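Local coordinates for protein aminotransferase (Psychrobacter arcticus 273-4, PDB 3IF2) that probably transfers amino groups between amino acids and keto acids, possibly valine and pyruvate, using pyridoxal 5'-phosphate as cofactor, at residues A[166-178]-A[187-199]. Sequence-based numbering, arbitrary orientation.
Sequences QHFAAVLPHIDEV and FKYRVDFEALENL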
loop_
_atom_site.group_PDB
_atom_site.type_symbol
_atom_site.label_atom_id
_atom_site.label_comp_id
_atom_site.label_asym_id
_atom_site.label_seq_id
_atom_site.Cartn_x
_atom_site.Cartn_y
_atom_site.Cartn_z
ATOM N N GLN A 166 -14.926 -14.289 6.557
ATOM C CA GLN A 166 -14.125 -13.941 7.749
ATOM C C GLN A 166 -13.629 -15.248 8.360
ATOM O O GLN A 166 -14.418 -16.137 8.614
ATOM C CB GLN A 166 -14.957 -13.158 8.755
ATOM C CG GLN A 166 -14.118 -12.494 9.836
ATOM C CD GLN A 166 -14.955 -11.898 10.943
ATOM O OE1 GLN A 166 -15.810 -12.584 11.530
ATOM N NE2 GLN A 166 -14.690 -10.629 11.267
ATOM N N HIS A 167 -12.332 -15.333 8.614
ATOM C CA HIS A 167 -11.666 -16.573 9.004
ATOM C C HIS A 167 -10.768 -16.413 10.227
ATOM O O HIS A 167 -9.538 -16.482 10.141
ATOM C CB HIS A 167 -10.887 -17.096 7.784
ATOM C CG HIS A 167 -11.733 -17.216 6.556
ATOM N ND1 HIS A 167 -12.611 -18.258 6.355
ATOM C CD2 HIS A 167 -11.900 -16.376 5.508
ATOM C CE1 HIS A 167 -13.255 -18.073 5.216
ATOM N NE2 HIS A 167 -12.839 -16.941 4.682
ATOM N N PHE A 168 -11.410 -16.157 11.364
ATOM C CA PHE A 168 -10.739 -16.086 12.663
ATOM C C PHE A 168 -11.371 -17.097 13.607
ATOM O O PHE A 168 -12.578 -17.279 13.585
ATOM C CB PHE A 168 -10.858 -14.690 13.256
ATOM C CG PHE A 168 -10.043 -13.658 12.536
ATOM C CD1 PHE A 168 -8.642 -13.692 12.620
ATOM C CD2 PHE A 168 -10.651 -12.630 11.796
ATOM C CE1 PHE A 168 -7.857 -12.740 11.963
ATOM C CE2 PHE A 168 -9.873 -11.668 11.143
ATOM C CZ PHE A 168 -8.469 -11.732 11.227
ATOM N N ALA A 169 -10.535 -17.802 14.362
ATOM C CA ALA A 169 -10.957 -18.706 15.428
ATOM C C ALA A 169 -10.372 -18.007 16.648
ATOM O O ALA A 169 -9.157 -17.900 16.771
ATOM C CB ALA A 169 -10.358 -20.070 15.253
ATOM N N ALA A 170 -11.229 -17.485 17.515
ATOM C CA ALA A 170 -10.793 -16.731 18.683
ATOM C C ALA A 170 -11.039 -17.536 19.949
ATOM O O ALA A 170 -12.077 -18.185 20.065
ATOM C CB ALA A 170 -11.539 -15.453 18.730
ATOM N N VAL A 171 -10.075 -17.527 20.874
ATOM C CA VAL A 171 -10.203 -18.203 22.171
ATOM C C VAL A 171 -10.456 -17.126 23.230
ATOM O O VAL A 171 -9.745 -16.111 23.268
ATOM C CB VAL A 171 -8.958 -19.037 22.520
ATOM C CG1 VAL A 171 -9.130 -19.722 23.899
ATOM C CG2 VAL A 171 -8.711 -20.065 21.433
ATOM N N LEU A 172 -11.478 -17.331 24.060
ATOM C CA LEU A 172 -11.821 -16.370 25.114
ATOM C C LEU A 172 -10.792 -16.415 26.250
ATOM O O LEU A 172 -10.159 -17.453 26.477
ATOM C CB LEU A 172 -13.227 -16.613 25.666
ATOM C CG LEU A 172 -14.396 -16.558 24.664
ATOM C CD1 LEU A 172 -15.663 -16.249 25.430
ATOM C CD2 LEU A 172 -14.235 -15.517 23.567
ATOM N N PRO A 173 -10.630 -15.293 26.977
ATOM C CA PRO A 173 -9.617 -15.271 28.026
ATOM C C PRO A 173 -10.061 -15.685 29.426
ATOM O O PRO A 173 -11.266 -15.661 29.719
ATOM C CB PRO A 173 -9.295 -13.778 28.106
ATOM C CG PRO A 173 -10.637 -13.120 27.882
ATOM C CD PRO A 173 -11.354 -14.002 26.894
ATOM N N HIS A 174 -9.079 -16.123 30.230
ATOM C CA HIS A 174 -9.263 -16.319 31.668
ATOM C C HIS A 174 -8.875 -14.940 32.226
ATOM O O HIS A 174 -8.064 -14.234 31.627
ATOM C CB HIS A 174 -8.380 -17.438 32.274
ATOM C CG HIS A 174 -8.917 -18.832 32.088
ATOM N ND1 HIS A 174 -8.096 -19.940 32.021
ATOM C CD2 HIS A 174 -10.184 -19.296 31.950
ATOM C CE1 HIS A 174 -8.834 -21.024 31.872
ATOM N NE2 HIS A 174 -10.103 -20.660 31.809
ATOM N N ILE A 175 -9.479 -14.535 33.333
ATOM C CA ILE A 175 -9.193 -13.241 33.969
ATOM C C ILE A 175 -8.705 -13.495 35.394
ATOM O O ILE A 175 -9.366 -14.242 36.128
ATOM C CB ILE A 175 -10.465 -12.350 34.042
ATOM C CG1 ILE A 175 -11.018 -12.054 32.636
ATOM C CG2 ILE A 175 -10.169 -11.048 34.788
ATOM C CD1 ILE A 175 -12.397 -11.364 32.617
ATOM N N ASP A 176 -7.530 -12.948 35.748
ATOM C CA ASP A 176 -6.984 -13.025 37.112
ATOM C C ASP A 176 -6.787 -11.600 37.651
ATOM O O ASP A 176 -6.332 -10.712 36.902
ATOM C CB ASP A 176 -5.696 -13.860 37.135
ATOM C CG ASP A 176 -5.973 -15.365 36.991
ATOM O OD1 ASP A 176 -6.850 -15.898 37.719
ATOM O OD2 ASP A 176 -5.304 -16.020 36.160
ATOM N N GLU A 177 -7.169 -11.386 38.920
ATOM C CA GLU A 177 -7.059 -10.093 39.589
ATOM C C GLU A 177 -5.622 -9.936 40.070
ATOM O O GLU A 177 -5.083 -10.815 40.749
ATOM C CB GLU A 177 -8.104 -9.930 40.708
ATOM C CG GLU A 177 -9.498 -9.709 40.108
ATOM C CD GLU A 177 -10.671 -9.915 41.054
ATOM O OE1 GLU A 177 -10.507 -9.888 42.297
ATOM O OE2 GLU A 177 -11.788 -10.099 40.517
ATOM N N VAL A 178 -5.008 -8.828 39.658
ATOM C CA VAL A 178 -3.623 -8.518 39.933
ATOM C C VAL A 178 -3.545 -7.155 40.599
ATOM O O VAL A 178 -4.561 -6.465 40.749
ATOM C CB VAL A 178 -2.785 -8.526 38.612
ATOM C CG1 VAL A 178 -2.891 -9.875 37.930
ATOM C CG2 VAL A 178 -3.212 -7.393 37.656
ATOM N N PHE A 187 -6.522 -6.042 36.672
ATOM C CA PHE A 187 -6.637 -7.417 36.181
ATOM C C PHE A 187 -5.749 -7.677 34.965
ATOM O O PHE A 187 -5.247 -6.742 34.341
ATOM C CB PHE A 187 -8.100 -7.759 35.878
ATOM C CG PHE A 187 -8.711 -6.981 34.725
ATOM C CD1 PHE A 187 -9.103 -5.657 34.886
ATOM C CD2 PHE A 187 -8.966 -7.601 33.507
ATOM C CE1 PHE A 187 -9.693 -4.940 33.838
ATOM C CE2 PHE A 187 -9.566 -6.897 32.446
ATOM C CZ PHE A 187 -9.916 -5.563 32.611
ATOM N N LYS A 188 -5.540 -8.958 34.676
ATOM C CA LYS A 188 -4.729 -9.401 33.555
ATOM C C LYS A 188 -5.413 -10.568 32.872
ATOM O O LYS A 188 -5.741 -11.568 33.525
ATOM C CB LYS A 188 -3.339 -9.863 34.038
ATOM C CG LYS A 188 -2.247 -9.988 32.905
ATOM C CD LYS A 188 -1.084 -10.928 33.286
ATOM C CE LYS A 188 0.128 -10.878 32.345
ATOM N NZ LYS A 188 -0.141 -10.867 30.862
ATOM N N TYR A 189 -5.622 -10.436 31.563
ATOM C CA TYR A 189 -6.145 -11.516 30.734
ATOM C C TYR A 189 -5.027 -12.557 30.594
ATOM O O TYR A 189 -3.847 -12.172 30.502
ATOM C CB TYR A 189 -6.545 -11.024 29.331
ATOM C CG TYR A 189 -7.731 -10.086 29.275
ATOM C CD1 TYR A 189 -8.985 -10.492 29.731
ATOM C CD2 TYR A 189 -7.633 -8.820 28.675
ATOM C CE1 TYR A 189 -10.103 -9.643 29.651
ATOM C CE2 TYR A 189 -8.750 -7.959 28.597
ATOM C CZ TYR A 189 -9.977 -8.394 29.078
ATOM O OH TYR A 189 -11.053 -7.558 29.005
ATOM N N ARG A 190 -5.410 -13.844 30.600
ATOM C CA ARG A 190 -4.459 -14.960 30.432
ATOM C C ARG A 190 -4.999 -16.038 29.480
ATOM O O ARG A 190 -6.202 -16.266 29.392
ATOM C CB ARG A 190 -3.982 -15.532 31.790
ATOM C CG ARG A 190 -2.914 -14.622 32.468
ATOM C CD ARG A 190 -1.991 -15.340 33.477
ATOM N NE ARG A 190 -2.591 -15.574 34.793
ATOM C CZ ARG A 190 -2.434 -14.771 35.844
ATOM N NH1 ARG A 190 -1.701 -13.665 35.752
ATOM N NH2 ARG A 190 -3.019 -15.078 36.990
ATOM N N VAL A 191 -4.078 -16.680 28.755
ATOM C CA VAL A 191 -4.434 -17.673 27.744
ATOM C C VAL A 191 -5.044 -18.937 28.367
ATOM O O VAL A 191 -4.461 -19.535 29.277
ATOM C CB VAL A 191 -3.230 -18.059 26.823
ATOM C CG1 VAL A 191 -3.655 -19.100 25.788
ATOM C CG2 VAL A 191 -2.677 -16.829 26.115
ATOM N N ASP A 192 -6.223 -19.308 27.859
ATOM C CA ASP A 192 -6.944 -20.509 28.269
ATOM C C ASP A 192 -6.443 -21.623 27.349
ATOM O O ASP A 192 -7.000 -21.845 26.269
ATOM C CB ASP A 192 -8.460 -20.280 28.160
ATOM C CG ASP A 192 -9.299 -21.490 28.590
ATOM O OD1 ASP A 192 -8.762 -22.504 29.103
ATOM O OD2 ASP A 192 -10.532 -21.393 28.418
ATOM N N PHE A 193 -5.370 -22.290 27.776
ATOM C CA PHE A 193 -4.764 -23.392 27.013
ATOM C C PHE A 193 -5.639 -24.647 26.947
ATOM O O PHE A 193 -5.515 -25.397 25.988
ATOM C CB PHE A 193 -3.332 -23.720 27.487
ATOM C CG PHE A 193 -2.304 -22.651 27.116
ATOM C CD1 PHE A 193 -1.845 -22.526 25.790
ATOM C CD2 PHE A 193 -1.792 -21.769 28.086
ATOM C CE1 PHE A 193 -0.914 -21.546 25.442
ATOM C CE2 PHE A 193 -0.853 -20.789 27.747
ATOM C CZ PHE A 193 -0.420 -20.671 26.421
ATOM N N GLU A 194 -6.509 -24.871 27.945
ATOM C CA GLU A 194 -7.472 -26.007 27.935
ATOM C C GLU A 194 -8.372 -25.869 26.695
ATOM O O GLU A 194 -8.430 -26.781 25.866
ATOM C CB GLU A 194 -8.310 -26.057 29.246
ATOM C CG GLU A 194 -9.280 -27.231 29.372
ATOM N N ALA A 195 -8.996 -24.696 26.555
ATOM C CA ALA A 195 -9.891 -24.375 25.435
ATOM C C ALA A 195 -9.201 -24.369 24.066
ATOM O O ALA A 195 -9.730 -24.929 23.104
ATOM C CB ALA A 195 -10.552 -23.034 25.666
ATOM N N LEU A 196 -8.023 -23.748 23.994
ATOM C CA LEU A 196 -7.259 -23.621 22.736
ATOM C C LEU A 196 -6.737 -24.955 22.204
ATOM O O LEU A 196 -6.936 -25.293 21.028
ATOM C CB LEU A 196 -6.086 -22.631 22.926
ATOM C CG LEU A 196 -5.131 -22.270 21.778
ATOM C CD1 LEU A 196 -4.371 -20.979 22.116
ATOM C CD2 LEU A 196 -4.135 -23.368 21.384
ATOM N N GLU A 197 -6.106 -25.717 23.093
ATOM C CA GLU A 197 -5.414 -26.966 22.726
ATOM C C GLU A 197 -6.400 -28.078 22.326
ATOM O O GLU A 197 -6.024 -28.997 21.595
ATOM C CB GLU A 197 -4.451 -27.353 23.866
ATOM C CG GLU A 197 -3.144 -28.079 23.495
ATOM C CD GLU A 197 -1.959 -27.714 24.452
ATOM O OE1 GLU A 197 -2.177 -27.105 25.535
ATOM O OE2 GLU A 197 -0.791 -28.020 24.105
ATOM N N ASN A 198 -7.654 -27.948 22.782
ATOM C CA ASN A 198 -8.771 -28.843 22.439
ATOM C C ASN A 198 -9.735 -28.293 21.370
ATOM O O ASN A 198 -10.718 -28.965 21.037
ATOM C CB ASN A 198 -9.559 -29.214 23.716
ATOM C CG ASN A 198 -8.764 -30.115 24.642
ATOM O OD1 ASN A 198 -8.613 -31.318 24.380
ATOM N ND2 ASN A 198 -8.264 -29.546 25.744
ATOM N N LEU A 199 -9.462 -27.104 20.824
ATOM C CA LEU A 199 -10.297 -26.520 19.757
ATOM C C LEU A 199 -10.358 -27.510 18.564
ATOM O O LEU A 199 -9.303 -27.947 18.092
ATOM C CB LEU A 199 -9.737 -25.176 19.300
ATOM C CG LEU A 199 -10.579 -24.312 18.370
ATOM C CD1 LEU A 199 -11.849 -23.853 19.070
ATOM C CD2 LEU A 199 -9.762 -23.115 17.961
HETATM O O HOH W 1 -7.547 -17.475 25.595
HETATM O O HOH W 2 -5.205 -21.428 31.243
#
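Strands 174-178 and 187-190 run antiparallel, their axes 4.7 Å apart, and four backbone hydrogen bonds join H174 and D176 to R190 and K188. They are parts of the beta hairpin 174-180/183-190, whose first strand is outermost in a mixed sheet within this chain of a PLP-dependent aminotransferase. I175 lies on one face with F187 and Y189. The I175 and Y189 side chains lie side by side, CG1 of I175 3.9 Å from Y189 CD1, while I175 CG2 meets F187 CD2 at 3.9 Å. P173 CG packs on Y189 CD1 at 3.6 Å. The Y189 hydroxyl is hydrogen-bonded to H410 and W369. On the other face, R190 NH2 and D176 OD2 form a salt bridge, but its details are doubtful, since both side chains take alternate positions. Ahead of strand 174-178, V171 spreads its methyls over helix 193-197, CG1 on A195 CB and CG2 on L196 CB. D192 is the N-cap of that helix; OD1 accepts a weak bond from A195 N (3.4 Å). An alanine at D192 would keep CB but is likely to leave A195 N without its cap. In the modelled conformer of H174, the D192 carboxylate stacks on the ring, and D192 CB sits 3.9 Å from the ring centroid, over its face.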